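Local structure of TetR family transcriptional regulator (Clostridium perfringens, 6AZH) at residues A[7-11]-A[42-47]; A[19-25]-A[50-54]; A[54-58]-A[100-104]; A[62-66]-A[121-125]; A[91-95]-A[172-178]. The protein probably acts as a dimeric TetR-family transcriptional regulator, binding operator DNA through a helix-turn-helix domain and perhaps controlling fatty acid metabolism genes. One frame throughout, in Å; residues are numbered along the deposited sequence.

Contact 1. Residues A[7-11]-A[42-47]; sequences TKKAI and TLYYNF
Two helical segments meet almost at right angles: the axes of 7-11 and 42-46 come within 10.8 Å and cross at -97°. The closest CA pairs are Thr-7 with Leu-43 (7.5 Å) and Lys-8 with Asn-46 (7.8 Å). Thr-42 opens the second segment with an m rotamer that brings its CG2 to 3.9 Å from Thr-7 OG1. Leu-43, with both chi angles t, leaves its CA sideways, yet its CG lies 4.0 Å from Ile-11 CD1. Asn-46 is the polar centre. Its m chi1 aims the amide at the first helix, where OD1 accepts a 2.8 Å hydrogen bond from Lys-8 NZ, while ND2 donates to Thr-42 O one turn back (2.8 Å) and packs against Thr-7 CG2 at 3.6 Å. A water joins the same two residues, accepting from Lys-8 NZ (2.8 Å) and donating to Asn-46 O (3.0 Å). The chain leaves helical geometry at Phe-47 (phi/psi -140/128), whose ring, with chi1 m, turns toward helix 7-11. Ile-11 CD1 meets its edge at CE2 (3.8 Å), and Lys-8 CG lies 4.1 Å from CZ. By TetR topology, 40-46 is the recognition helix of the helix-turn-helix, here packed against the first helix of the domain. Leu-43 also packs on Val-29 and Ala-33 of helix 29-36, and Ile-53 of helix 50-74 touches Ile-11, Leu-43 and Phe-47.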
# COMPACT_ATOMS: atom_id res chain seq x y z
N THR A 7 19.10 25.49 1.19
CA THR A 7 19.34 24.55 2.29
C THR A 7 18.15 23.61 2.47
O THR A 7 18.31 22.38 2.53
CB THR A 7 19.62 25.31 3.58
OG1 THR A 7 20.91 25.92 3.48
CG2 THR A 7 19.58 24.37 4.77
N LYS A 8 16.95 24.17 2.54
CA LYS A 8 15.77 23.34 2.75
C LYS A 8 15.46 22.50 1.51
O LYS A 8 15.10 21.32 1.64
CB LYS A 8 14.59 24.21 3.14
CG LYS A 8 14.66 24.67 4.60
CD LYS A 8 13.50 25.58 4.94
CE LYS A 8 13.18 25.54 6.43
NZ LYS A 8 14.07 26.44 7.20
N LYS A 9 15.63 23.06 0.31
CA LYS A 9 15.39 22.27 -0.90
C LYS A 9 16.37 21.10 -1.00
O LYS A 9 15.98 19.99 -1.38
CB LYS A 9 15.49 23.13 -2.16
CG LYS A 9 15.32 22.32 -3.47
CD LYS A 9 14.85 23.21 -4.62
CE LYS A 9 14.30 22.39 -5.79
NZ LYS A 9 15.38 21.64 -6.50
N ALA A 10 17.65 21.33 -0.67
CA ALA A 10 18.63 20.26 -0.76
C ALA A 10 18.32 19.16 0.25
O ALA A 10 18.40 17.97 -0.08
CB ALA A 10 20.05 20.82 -0.52
N ILE A 11 17.98 19.55 1.48
CA ILE A 11 17.60 18.58 2.52
C ILE A 11 16.34 17.85 2.10
O ILE A 11 16.25 16.62 2.21
CB ILE A 11 17.41 19.31 3.86
CG1 ILE A 11 18.77 19.76 4.42
CG2 ILE A 11 16.69 18.41 4.89
CD1 ILE A 11 18.66 20.79 5.49
N THR A 42 24.49 23.77 9.71
CA THR A 42 23.42 24.50 9.05
C THR A 42 22.15 23.66 8.99
O THR A 42 21.04 24.18 9.14
CB THR A 42 23.89 24.95 7.67
OG1 THR A 42 24.99 25.86 7.83
CG2 THR A 42 22.77 25.66 6.88
N LEU A 43 22.29 22.34 8.77
CA LEU A 43 21.12 21.47 8.86
C LEU A 43 20.47 21.61 10.23
O LEU A 43 19.26 21.83 10.34
CB LEU A 43 21.49 20.01 8.59
CG LEU A 43 20.32 19.01 8.68
CD1 LEU A 43 20.54 17.81 7.76
CD2 LEU A 43 20.04 18.50 10.10
N TYR A 44 21.26 21.48 11.30
CA TYR A 44 20.68 21.51 12.63
C TYR A 44 20.15 22.90 12.99
O TYR A 44 19.28 23.01 13.86
CB TYR A 44 21.71 21.04 13.66
CG TYR A 44 21.81 19.53 13.81
CD1 TYR A 44 20.70 18.76 14.18
CD2 TYR A 44 23.02 18.88 13.61
CE1 TYR A 44 20.81 17.39 14.35
CE2 TYR A 44 23.15 17.51 13.78
CZ TYR A 44 22.04 16.76 14.14
OH TYR A 44 22.17 15.40 14.29
N TYR A 45 20.65 23.95 12.34
CA TYR A 45 20.06 25.27 12.53
C TYR A 45 18.62 25.30 12.03
O TYR A 45 17.79 26.05 12.55
CB TYR A 45 20.89 26.33 11.82
CG TYR A 45 20.41 27.74 12.07
CD1 TYR A 45 19.62 28.40 11.13
CD2 TYR A 45 20.73 28.41 13.24
CE1 TYR A 45 19.17 29.69 11.35
CE2 TYR A 45 20.28 29.71 13.47
CZ TYR A 45 19.51 30.34 12.52
OH TYR A 45 19.06 31.62 12.73
N ASN A 46 18.30 24.46 11.05
CA ASN A 46 16.98 24.43 10.42
C ASN A 46 16.07 23.35 10.96
O ASN A 46 14.85 23.55 11.02
CB ASN A 46 17.14 24.24 8.91
CG ASN A 46 17.61 25.51 8.21
OD1 ASN A 46 16.79 26.33 7.79
ND2 ASN A 46 18.92 25.67 8.07
N PHE A 47 16.63 22.20 11.36
CA PHE A 47 15.87 21.04 11.80
C PHE A 47 16.56 20.42 13.00
O PHE A 47 17.76 20.13 12.93
CB PHE A 47 15.76 20.00 10.68
CG PHE A 47 15.10 20.51 9.44
CD1 PHE A 47 13.74 20.71 9.39
CD2 PHE A 47 15.85 20.78 8.30
CE1 PHE A 47 13.12 21.20 8.24
CE2 PHE A 47 15.24 21.26 7.14
CZ PHE A 47 13.88 21.46 7.11
O HOH W 1 13.35 25.86 9.89

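Contact 2. Residues A[19-25]-A[50-54]; sequences FATSGYN and KEEIF
Lys-50 engages Tyr-24 twice, through its ring and through its backbone. The lysine chain, t at chi1 and chi2 and p at chi3, passes over one face of the ring: CE is 3.9 Å from the ring centroid in a CH-pi contact, and NZ forms an off-centre cation-pi interaction 4.8 Å from the Tyr-24 ring centroid. NZ also donates to Tyr-24 O (3.1 Å) and to the carbonyl of Ser-27. A water accepts from Lys-50 NZ (2.8 Å) and donates to Asn-25 OD1 (3.2 Å). Helix 19-25 is kinked: Gly-23 takes phi/psi 76/172, and the N atoms of Tyr-24 and Asn-25 lack bonds to the preceding turn. Its axis passes 11.8 Å from that of 50-54 at -134°, with Phe-19 and Phe-54 the closest CA pair (8.2 Å). This joins the end of the first helix of the TetR DNA-binding domain to the start of the long helix leading from it to the C-terminal domain. Between them lies an aromatic cluster built from Phe-19 (chi1 m), Tyr-24 (t) and Phe-54 (t). Phe-54 turns its edge to the face of Phe-19 (centroids 5.2 Å apart, planes at 86°) and receives the edge of Tyr-24 on its own face (5.4 Å between centroids, 90°). Tyr-24 OH lies 3.2 Å from Glu-51 CB, while Glu-51 forms a salt bridge with Arg-114. Asn-25 ND2 bonds to Asn-25 O of the second subunit.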
# COMPACT_ATOMS: atom_id res chain seq x y z
N PHE A 19 15.19 8.43 3.03
CA PHE A 19 14.03 7.77 3.62
C PHE A 19 13.49 6.68 2.69
O PHE A 19 13.10 5.60 3.15
CB PHE A 19 12.94 8.79 3.93
CG PHE A 19 13.21 9.64 5.14
CD1 PHE A 19 13.55 9.06 6.36
CD2 PHE A 19 13.08 11.03 5.08
CE1 PHE A 19 13.78 9.84 7.48
CE2 PHE A 19 13.31 11.83 6.19
CZ PHE A 19 13.66 11.23 7.40
N ALA A 20 13.44 6.93 1.38
CA ALA A 20 12.90 5.92 0.47
C ALA A 20 13.82 4.71 0.36
O ALA A 20 13.35 3.58 0.17
CB ALA A 20 12.65 6.51 -0.92
N THR A 21 15.13 4.92 0.47
CA THR A 21 16.08 3.83 0.33
C THR A 21 16.16 2.99 1.60
O THR A 21 16.10 1.76 1.55
CB THR A 21 17.46 4.41 -0.02
OG1 THR A 21 17.40 4.98 -1.34
CG2 THR A 21 18.54 3.33 0.03
N SER A 22 16.31 3.65 2.75
CA SER A 22 16.65 2.99 4.00
C SER A 22 15.49 2.87 4.97
O SER A 22 15.64 2.19 5.99
CB SER A 22 17.80 3.75 4.69
OG SER A 22 18.87 3.92 3.80
N GLY A 23 14.36 3.52 4.71
CA GLY A 23 13.29 3.57 5.68
C GLY A 23 13.60 4.55 6.80
O GLY A 23 14.73 5.05 6.90
N TYR A 24 12.62 4.79 7.66
CA TYR A 24 12.77 5.82 8.67
C TYR A 24 13.88 5.49 9.66
O TYR A 24 14.80 6.29 9.88
CB TYR A 24 11.44 6.02 9.41
CG TYR A 24 11.52 7.14 10.40
CD1 TYR A 24 11.77 6.89 11.74
CD2 TYR A 24 11.36 8.47 9.99
CE1 TYR A 24 11.86 7.92 12.66
CE2 TYR A 24 11.45 9.50 10.89
CZ TYR A 24 11.70 9.22 12.23
OH TYR A 24 11.78 10.24 13.13
N ASN A 25 13.81 4.30 10.28
CA ASN A 25 14.76 3.98 11.36
C ASN A 25 16.20 3.93 10.85
O ASN A 25 17.14 4.31 11.57
CB ASN A 25 14.39 2.65 12.02
CG ASN A 25 13.18 2.77 12.93
OD1 ASN A 25 12.75 3.87 13.28
ND2 ASN A 25 12.61 1.63 13.30
N LYS A 50 15.90 14.09 13.00
CA LYS A 50 15.39 13.34 11.86
C LYS A 50 13.87 13.44 11.76
O LYS A 50 13.32 13.58 10.65
CB LYS A 50 15.84 11.89 12.00
CG LYS A 50 15.26 10.92 11.00
CD LYS A 50 15.96 9.58 11.14
CE LYS A 50 15.37 8.71 12.22
NZ LYS A 50 16.21 7.48 12.42
N GLU A 51 13.17 13.38 12.90
CA GLU A 51 11.72 13.44 12.87
C GLU A 51 11.24 14.78 12.34
O GLU A 51 10.25 14.86 11.61
CB GLU A 51 11.12 13.19 14.25
CG GLU A 51 9.57 13.19 14.23
CD GLU A 51 8.96 12.47 15.43
OE1 GLU A 51 8.67 13.14 16.44
OE2 GLU A 51 8.78 11.23 15.36
N GLU A 52 11.94 15.86 12.70
CA GLU A 52 11.55 17.16 12.15
C GLU A 52 11.76 17.20 10.65
O GLU A 52 10.92 17.75 9.92
CB GLU A 52 12.33 18.29 12.85
CG GLU A 52 11.81 18.61 14.24
CD GLU A 52 12.25 19.98 14.77
OE1 GLU A 52 12.94 20.73 14.04
OE2 GLU A 52 11.91 20.30 15.93
N ILE A 53 12.84 16.60 10.15
CA ILE A 53 13.07 16.58 8.71
C ILE A 53 11.95 15.79 8.03
O ILE A 53 11.36 16.25 7.04
CB ILE A 53 14.44 15.98 8.36
CG1 ILE A 53 15.58 16.86 8.91
CG2 ILE A 53 14.57 15.87 6.83
CD1 ILE A 53 16.95 16.20 8.83
N PHE A 54 11.65 14.61 8.56
CA PHE A 54 10.59 13.78 8.00
C PHE A 54 9.27 14.54 7.88
O PHE A 54 8.64 14.52 6.82
CB PHE A 54 10.40 12.53 8.87
CG PHE A 54 9.36 11.58 8.32
CD1 PHE A 54 8.03 11.69 8.70
CD2 PHE A 54 9.73 10.60 7.41
CE1 PHE A 54 7.09 10.82 8.18
CE2 PHE A 54 8.78 9.73 6.89
CZ PHE A 54 7.47 9.85 7.28
O HOH W 2 14.94 5.98 14.36

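Contact 3. Residues A[54-58]-A[100-104]; sequences FNFVI and FFKMV
Met-103, modelled as selenomethionine, loses the most surface to this contact, followed by Ile-58 and Val-57. The helical segments 54-58 and 100-104 cross at -125°, with an axial separation of 11.5 Å and the closest CA pair at Ile-58 and Val-104 (7.5 Å). Met-103 points its CA-to-CB bond at the opposing helix and extends with chi1 and chi2 t and chi3 p, so that its chain reaches between Phe-54 and Val-57. Its CG is 4.1 Å from Phe-54 CE2, and its SE lies 5.4 Å from the Phe-54 ring centroid, 45° off the ring normal, an oblique Met-aromatic contact. Its CE meets Val-57 CG1 at 3.4 Å and Ile-58 CD1 at 4.2 Å. Ile-58, m at both chi angles, also sets CD1 3.8 Å from Val-104 CG2. Val-57 (chi1 t) lies beside Phe-100, whose ring edge approaches the backbone, with CE1 3.6 Å from Val-57 O. No hydrogen bond crosses the interface; its six touching residues are all buried. Phe-19 of helix 6-26 covers Met-103 as well. Such apolar packing of the long linking helix against helix 98-106 is the junction between DNA-binding and C-terminal domains in a TetR-type fold, the route by which effector signals probably reach the DNA-binding domain in this family.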
# COMPACT_ATOMS: atom_id res chain seq x y z
N PHE A 54 11.65 14.61 8.56
CA PHE A 54 10.59 13.78 8.00
C PHE A 54 9.27 14.54 7.88
O PHE A 54 8.64 14.52 6.82
CB PHE A 54 10.40 12.53 8.87
CG PHE A 54 9.36 11.58 8.32
CD1 PHE A 54 8.03 11.69 8.70
CD2 PHE A 54 9.73 10.60 7.41
CE1 PHE A 54 7.09 10.82 8.18
CE2 PHE A 54 8.78 9.73 6.89
CZ PHE A 54 7.47 9.85 7.28
N ASN A 55 8.83 15.19 8.96
CA ASN A 55 7.52 15.84 8.96
C ASN A 55 7.49 17.00 7.97
O ASN A 55 6.48 17.21 7.28
CB ASN A 55 7.17 16.30 10.37
CG ASN A 55 6.83 15.15 11.29
OD1 ASN A 55 6.49 14.05 10.83
ND2 ASN A 55 6.92 15.40 12.59
N PHE A 56 8.58 17.77 7.92
CA PHE A 56 8.71 18.84 6.94
C PHE A 56 8.59 18.31 5.51
O PHE A 56 7.84 18.86 4.69
CB PHE A 56 10.05 19.55 7.17
CG PHE A 56 10.54 20.32 5.99
CD1 PHE A 56 10.11 21.61 5.76
CD2 PHE A 56 11.47 19.76 5.12
CE1 PHE A 56 10.56 22.32 4.67
CE2 PHE A 56 11.92 20.47 4.03
CZ PHE A 56 11.47 21.74 3.81
N VAL A 57 9.28 17.19 5.22
CA VAL A 57 9.22 16.60 3.88
C VAL A 57 7.79 16.15 3.56
O VAL A 57 7.27 16.42 2.46
CB VAL A 57 10.21 15.42 3.76
CG1 VAL A 57 10.03 14.71 2.42
CG2 VAL A 57 11.68 15.90 3.91
N ILE A 58 7.13 15.47 4.51
CA ILE A 58 5.74 15.04 4.27
C ILE A 58 4.86 16.25 3.98
O ILE A 58 4.07 16.25 3.03
CB ILE A 58 5.19 14.26 5.48
CG1 ILE A 58 5.91 12.91 5.67
CG2 ILE A 58 3.65 14.11 5.37
CD1 ILE A 58 5.78 11.95 4.50
N PHE A 100 9.27 9.75 -3.17
CA PHE A 100 8.43 10.35 -2.14
C PHE A 100 7.29 9.42 -1.73
O PHE A 100 7.01 9.25 -0.54
CB PHE A 100 7.88 11.70 -2.63
CG PHE A 100 6.89 12.32 -1.68
CD1 PHE A 100 7.31 13.05 -0.59
CD2 PHE A 100 5.54 12.20 -1.90
CE1 PHE A 100 6.38 13.62 0.31
CE2 PHE A 100 4.62 12.77 -1.03
CZ PHE A 100 5.04 13.48 0.07
N PHE A 101 6.62 8.82 -2.71
CA PHE A 101 5.47 7.99 -2.39
C PHE A 101 5.87 6.73 -1.64
O PHE A 101 5.16 6.30 -0.73
CB PHE A 101 4.69 7.64 -3.66
CG PHE A 101 3.27 7.31 -3.40
CD1 PHE A 101 2.34 8.32 -3.23
CD2 PHE A 101 2.85 5.99 -3.30
CE1 PHE A 101 1.02 8.03 -2.99
CE2 PHE A 101 1.53 5.69 -3.05
CZ PHE A 101 0.62 6.71 -2.88
N LYS A 102 7.02 6.14 -1.98
CA LYS A 102 7.55 5.00 -1.22
C LYS A 102 7.86 5.38 0.22
O LYS A 102 7.60 4.60 1.15
CB LYS A 102 8.81 4.46 -1.89
CG LYS A 102 8.58 3.76 -3.20
CD LYS A 102 9.91 3.43 -3.85
CE LYS A 102 9.72 2.99 -5.27
NZ LYS A 102 11.02 3.09 -5.99
N MSE A 103 8.48 6.54 0.41
CA MSE A 103 8.74 7.07 1.73
C MSE A 103 7.45 7.12 2.55
O MSE A 103 7.41 6.67 3.70
CB MSE A 103 9.36 8.45 1.62
CG MSE A 103 9.05 9.34 2.80
SE MSE A 103 9.94 11.00 2.64
CE MSE A 103 8.75 11.69 1.49
N VAL A 104 6.39 7.68 1.94
CA VAL A 104 5.07 7.74 2.59
C VAL A 104 4.58 6.34 2.91
O VAL A 104 4.20 6.04 4.05
CB VAL A 104 4.06 8.49 1.70
CG1 VAL A 104 2.64 8.34 2.23
CG2 VAL A 104 4.40 9.97 1.59

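Contact 4. Residues A[62-66]-A[121-125]; sequences LEIWH and KITEY
Trp-65 turns the edge of its indole toward the face of Tyr-125 in a T-shaped pair, with the six-membered ring and the phenol ring 5.8 Å apart between centroids and their planes at 83°. Trp-65 is m at chi1 and Tyr-125 t, so the phenol reaches under the backbone of the first helix, where its edge atom CE1 comes 3.5 Å from Trp-65 O and 3.9 Å from Trp-65 CB. Tyr-125 OH is hydrogen-bonded to Gln-90. Segments 62-66 and 121-125 run nearly parallel, at 18°, with axes 10.6 Å apart; CA pairs Leu-62 with Lys-121 (8.1 Å) and His-66 with Tyr-125 (6.2 Å) set the register. Leu-62 CD2 fills the space beside Ile-122 CD1 (4.2 Å) and Lys-121 CB (4.1 Å). His-66, m at chi1, lays its ring edge along the second backbone, CE1 being 3.5 Å from Tyr-125 N. A water bridges the helices, lying 2.4 Å from His-66 NE2 and donating to Lys-121 O (2.7 Å) and Glu-124 OE1 (2.8 Å). The side-by-side packing of helices 50-74 and 113-138 belongs to the all-helical core of a TetR C-terminal domain. Helix 79-96 adds Leu-93 against Trp-65 and Leu-86 against Tyr-125, while Phe-155 of helix 147-165 covers Ile-122 and Tyr-125.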
# COMPACT_ATOMS: atom_id res chain seq x y z
N LEU A 62 3.26 16.88 0.21
CA LEU A 62 1.84 16.69 -0.05
C LEU A 62 1.16 17.95 -0.56
O LEU A 62 -0.01 17.88 -0.96
CB LEU A 62 1.13 16.21 1.22
CG LEU A 62 0.71 14.75 1.40
CD1 LEU A 62 1.11 13.80 0.25
CD2 LEU A 62 1.20 14.26 2.72
N GLU A 63 1.85 19.10 -0.56
CA GLU A 63 1.24 20.35 -1.02
C GLU A 63 0.73 20.22 -2.45
O GLU A 63 -0.39 20.64 -2.76
CB GLU A 63 2.25 21.50 -0.91
CG GLU A 63 2.54 21.88 0.52
CD GLU A 63 3.58 22.99 0.65
OE1 GLU A 63 4.08 23.45 -0.39
OE2 GLU A 63 3.89 23.38 1.80
N ILE A 64 1.55 19.67 -3.35
CA ILE A 64 1.14 19.57 -4.75
C ILE A 64 -0.03 18.60 -4.89
O ILE A 64 -0.87 18.77 -5.78
CB ILE A 64 2.34 19.18 -5.64
CG1 ILE A 64 1.99 19.25 -7.14
CG2 ILE A 64 2.87 17.80 -5.30
CD1 ILE A 64 1.72 20.64 -7.66
N TRP A 65 -0.13 17.59 -4.02
CA TRP A 65 -1.26 16.67 -4.07
C TRP A 65 -2.57 17.40 -3.74
O TRP A 65 -3.55 17.30 -4.48
CB TRP A 65 -1.03 15.49 -3.12
CG TRP A 65 0.09 14.59 -3.58
CD1 TRP A 65 1.43 14.80 -3.42
CD2 TRP A 65 -0.03 13.36 -4.31
NE1 TRP A 65 2.15 13.78 -3.99
CE2 TRP A 65 1.27 12.88 -4.55
CE3 TRP A 65 -1.13 12.62 -4.79
CZ2 TRP A 65 1.52 11.68 -5.23
CZ3 TRP A 65 -0.88 11.43 -5.47
CH2 TRP A 65 0.43 10.98 -5.68
N HIS A 66 -2.58 18.16 -2.64
CA HIS A 66 -3.75 18.96 -2.29
C HIS A 66 -4.05 19.99 -3.36
O HIS A 66 -5.22 20.22 -3.71
CB HIS A 66 -3.53 19.67 -0.96
CG HIS A 66 -3.58 18.77 0.23
ND1 HIS A 66 -4.71 18.08 0.58
CD2 HIS A 66 -2.63 18.46 1.15
CE1 HIS A 66 -4.46 17.37 1.67
NE2 HIS A 66 -3.21 17.58 2.03
N LYS A 121 -2.68 13.34 7.55
CA LYS A 121 -2.44 14.14 6.35
C LYS A 121 -2.99 13.44 5.10
O LYS A 121 -3.55 14.10 4.22
CB LYS A 121 -0.95 14.41 6.19
CG LYS A 121 -0.52 15.81 6.55
CD LYS A 121 -0.70 16.10 8.01
CE LYS A 121 0.38 17.05 8.53
NZ LYS A 121 0.23 18.43 7.97
N ILE A 122 -2.80 12.13 5.01
CA ILE A 122 -3.35 11.37 3.88
C ILE A 122 -4.87 11.41 3.92
O ILE A 122 -5.53 11.52 2.88
CB ILE A 122 -2.80 9.93 3.91
CG1 ILE A 122 -1.27 9.95 3.71
CG2 ILE A 122 -3.50 9.05 2.90
CD1 ILE A 122 -0.81 10.57 2.40
N THR A 123 -5.45 11.32 5.12
CA THR A 123 -6.91 11.37 5.26
C THR A 123 -7.46 12.69 4.74
O THR A 123 -8.49 12.70 4.05
CB THR A 123 -7.29 11.15 6.73
OG1 THR A 123 -6.99 9.80 7.09
CG2 THR A 123 -8.79 11.39 6.96
N GLU A 124 -6.79 13.80 5.06
CA GLU A 124 -7.16 15.09 4.48
C GLU A 124 -7.22 15.03 2.96
O GLU A 124 -8.16 15.55 2.34
CB GLU A 124 -6.18 16.17 4.92
CG GLU A 124 -6.34 16.61 6.37
CD GLU A 124 -5.21 17.52 6.83
OE1 GLU A 124 -4.44 18.01 5.98
OE2 GLU A 124 -5.09 17.74 8.06
N TYR A 125 -6.22 14.40 2.33
CA TYR A 125 -6.26 14.24 0.88
C TYR A 125 -7.44 13.37 0.46
O TYR A 125 -8.17 13.71 -0.48
CB TYR A 125 -4.94 13.64 0.38
CG TYR A 125 -4.94 13.37 -1.11
CD1 TYR A 125 -4.64 14.38 -2.02
CD2 TYR A 125 -5.25 12.11 -1.61
CE1 TYR A 125 -4.65 14.15 -3.36
CE2 TYR A 125 -5.25 11.87 -2.97
CZ TYR A 125 -4.95 12.90 -3.84
OH TYR A 125 -4.96 12.67 -5.20
O HOH W 3 -2.67 16.70 4.24

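Contact 5. Residues A[91-95]-A[172-178]; sequences FELLY and FNVNKVI
Val-174 is the bump at the centre of this contact. With chi1 p, its CG2 settles into a hollow of helix 91-95 lined by Phe-91 O (3.7 Å), Glu-92 N (4.4 Å) and Tyr-95 CB (4.0 Å). The helices run at 146° to each other, closest at 10.3 Å between axes, and Phe-91 and Ile-178 are the closest CA pair (6.6 Å). One turn beyond Val-174, Ile-178 (chi1 m) presses CG1 on Phe-91 CB (3.5 Å) and CD1 on Glu-92 CG (4.1 Å), while Val-177 CG1 lies over the Phe-91 ring face, 4.4 Å from CE1. Before the helix, Phe-172 slides beside Tyr-95; their rings barely overlap, tilted 26°, with Tyr-95 CE1 and Phe-172 CD2 3.4 Å apart. Asn-173 is the N-cap, its OD1 accepting from Lys-176 N (3.2 Å) and weakly from Asn-175 N (3.1 Å). The last helix thus lies against helix 79-96 within the C-terminal domain; Thr-161 of helix 147-165 touches both Phe-91 and Phe-172, and Val-177 reaches Leu-149 of the second subunit.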
# COMPACT_ATOMS: atom_id res chain seq x y z
N PHE A 91 -1.86 9.22 -11.01
CA PHE A 91 -0.85 8.32 -11.53
C PHE A 91 0.31 9.10 -12.13
O PHE A 91 1.47 8.69 -11.99
CB PHE A 91 -1.45 7.37 -12.55
CG PHE A 91 -2.27 6.26 -11.92
CD1 PHE A 91 -1.69 5.39 -11.02
CD2 PHE A 91 -3.61 6.10 -12.24
CE1 PHE A 91 -2.42 4.37 -10.44
CE2 PHE A 91 -4.36 5.09 -11.68
CZ PHE A 91 -3.76 4.22 -10.77
N GLU A 92 0.03 10.24 -12.77
CA GLU A 92 1.11 11.09 -13.26
C GLU A 92 1.93 11.62 -12.09
O GLU A 92 3.17 11.57 -12.12
CB GLU A 92 0.57 12.23 -14.13
CG GLU A 92 0.15 11.76 -15.51
CD GLU A 92 -0.52 12.84 -16.34
OE1 GLU A 92 -0.68 13.98 -15.85
OE2 GLU A 92 -0.91 12.55 -17.50
N LEU A 93 1.26 12.08 -11.03
CA LEU A 93 1.97 12.58 -9.85
C LEU A 93 2.78 11.48 -9.19
O LEU A 93 3.93 11.69 -8.80
CB LEU A 93 1.00 13.20 -8.85
CG LEU A 93 1.51 14.38 -8.03
CD1 LEU A 93 2.26 15.38 -8.91
CD2 LEU A 93 0.36 15.06 -7.28
N LEU A 94 2.18 10.29 -9.04
CA LEU A 94 2.90 9.14 -8.50
C LEU A 94 4.14 8.84 -9.32
O LEU A 94 5.23 8.64 -8.77
CB LEU A 94 1.98 7.92 -8.47
CG LEU A 94 2.64 6.60 -8.14
CD1 LEU A 94 3.22 6.69 -6.75
CD2 LEU A 94 1.62 5.49 -8.24
N TYR A 95 4.00 8.80 -10.65
CA TYR A 95 5.13 8.45 -11.50
C TYR A 95 6.24 9.49 -11.43
O TYR A 95 7.42 9.15 -11.56
CB TYR A 95 4.65 8.28 -12.95
CG TYR A 95 5.67 7.56 -13.81
CD1 TYR A 95 6.11 6.29 -13.46
CD2 TYR A 95 6.20 8.15 -14.95
CE1 TYR A 95 7.04 5.62 -14.23
CE2 TYR A 95 7.13 7.49 -15.73
CZ TYR A 95 7.55 6.22 -15.36
OH TYR A 95 8.48 5.54 -16.11
N PHE A 172 7.15 -0.26 -16.80
CA PHE A 172 5.93 0.45 -16.42
C PHE A 172 5.59 1.54 -17.44
O PHE A 172 6.44 2.36 -17.79
CB PHE A 172 6.13 1.06 -15.04
CG PHE A 172 4.93 1.74 -14.47
CD1 PHE A 172 3.98 1.01 -13.77
CD2 PHE A 172 4.76 3.10 -14.59
CE1 PHE A 172 2.88 1.64 -13.22
CE2 PHE A 172 3.65 3.73 -14.05
CZ PHE A 172 2.71 3.00 -13.36
N ASN A 173 4.33 1.57 -17.90
CA ASN A 173 3.86 2.56 -18.86
C ASN A 173 2.70 3.31 -18.22
O ASN A 173 1.60 2.76 -18.10
CB ASN A 173 3.43 1.89 -20.17
CG ASN A 173 2.99 2.90 -21.24
OD1 ASN A 173 2.41 3.95 -20.94
ND2 ASN A 173 3.28 2.58 -22.49
N VAL A 174 2.95 4.56 -17.83
CA VAL A 174 1.98 5.28 -17.01
C VAL A 174 0.68 5.52 -17.76
O VAL A 174 -0.41 5.47 -17.18
CB VAL A 174 2.59 6.60 -16.49
CG1 VAL A 174 2.81 7.58 -17.62
CG2 VAL A 174 1.69 7.20 -15.41
N ASN A 175 0.75 5.78 -19.07
CA ASN A 175 -0.47 6.09 -19.81
C ASN A 175 -1.33 4.86 -19.99
O ASN A 175 -2.56 4.94 -19.92
CB ASN A 175 -0.13 6.71 -21.16
CG ASN A 175 0.36 8.13 -21.04
OD1 ASN A 175 -0.22 8.93 -20.29
ND2 ASN A 175 1.43 8.46 -21.74
N LYS A 176 -0.71 3.70 -20.21
CA LYS A 176 -1.47 2.46 -20.29
C LYS A 176 -2.09 2.11 -18.95
O LYS A 176 -3.22 1.60 -18.90
CB LYS A 176 -0.57 1.32 -20.78
CG LYS A 176 -0.27 1.37 -22.26
CD LYS A 176 0.61 0.22 -22.71
CE LYS A 176 0.90 0.29 -24.22
NZ LYS A 176 2.13 -0.49 -24.57
N VAL A 177 -1.39 2.39 -17.86
CA VAL A 177 -1.92 2.08 -16.54
C VAL A 177 -3.11 2.97 -16.22
O VAL A 177 -4.12 2.50 -15.69
CB VAL A 177 -0.83 2.20 -15.46
CG1 VAL A 177 -1.45 2.14 -14.10
CG2 VAL A 177 0.20 1.09 -15.64
N ILE A 178 -3.01 4.27 -16.53
CA ILE A 178 -4.15 5.16 -16.34
C ILE A 178 -5.36 4.64 -17.09
O ILE A 178 -6.46 4.54 -16.54
CB ILE A 178 -3.80 6.59 -16.79
CG1 ILE A 178 -2.81 7.23 -15.82
CG2 ILE A 178 -5.04 7.47 -16.85
CD1 ILE A 178 -2.16 8.50 -16.38
O HOH W 4 1.18 10.80 -18.86

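The contacts are spread from the DNA-binding domain into the C-terminal one, several of them interleaving along the chain, with contacts 1 and 5 about 32 Å apart between centres. Contacts 1 and 2 both use helix 6-26 and meet where Phe-47 CB lies 3.6 Å from Ile-53 CG1. Contacts 2 and 3, centred about 8 Å apart, share Phe-54, whose ring thereby belongs to both domains' packing. Helix 50-74 then carries the connection on to contact 4, where Phe-100 CZ approaches Leu-62 N at 3.8 Å. Contact 5 touches contacts 4 and 3 through neighbouring residues of its own helix, Leu-93 CD2 to Trp-65 CD2 (3.5 Å) and Leu-94 CD1 to Phe-101 CG (3.4 Å).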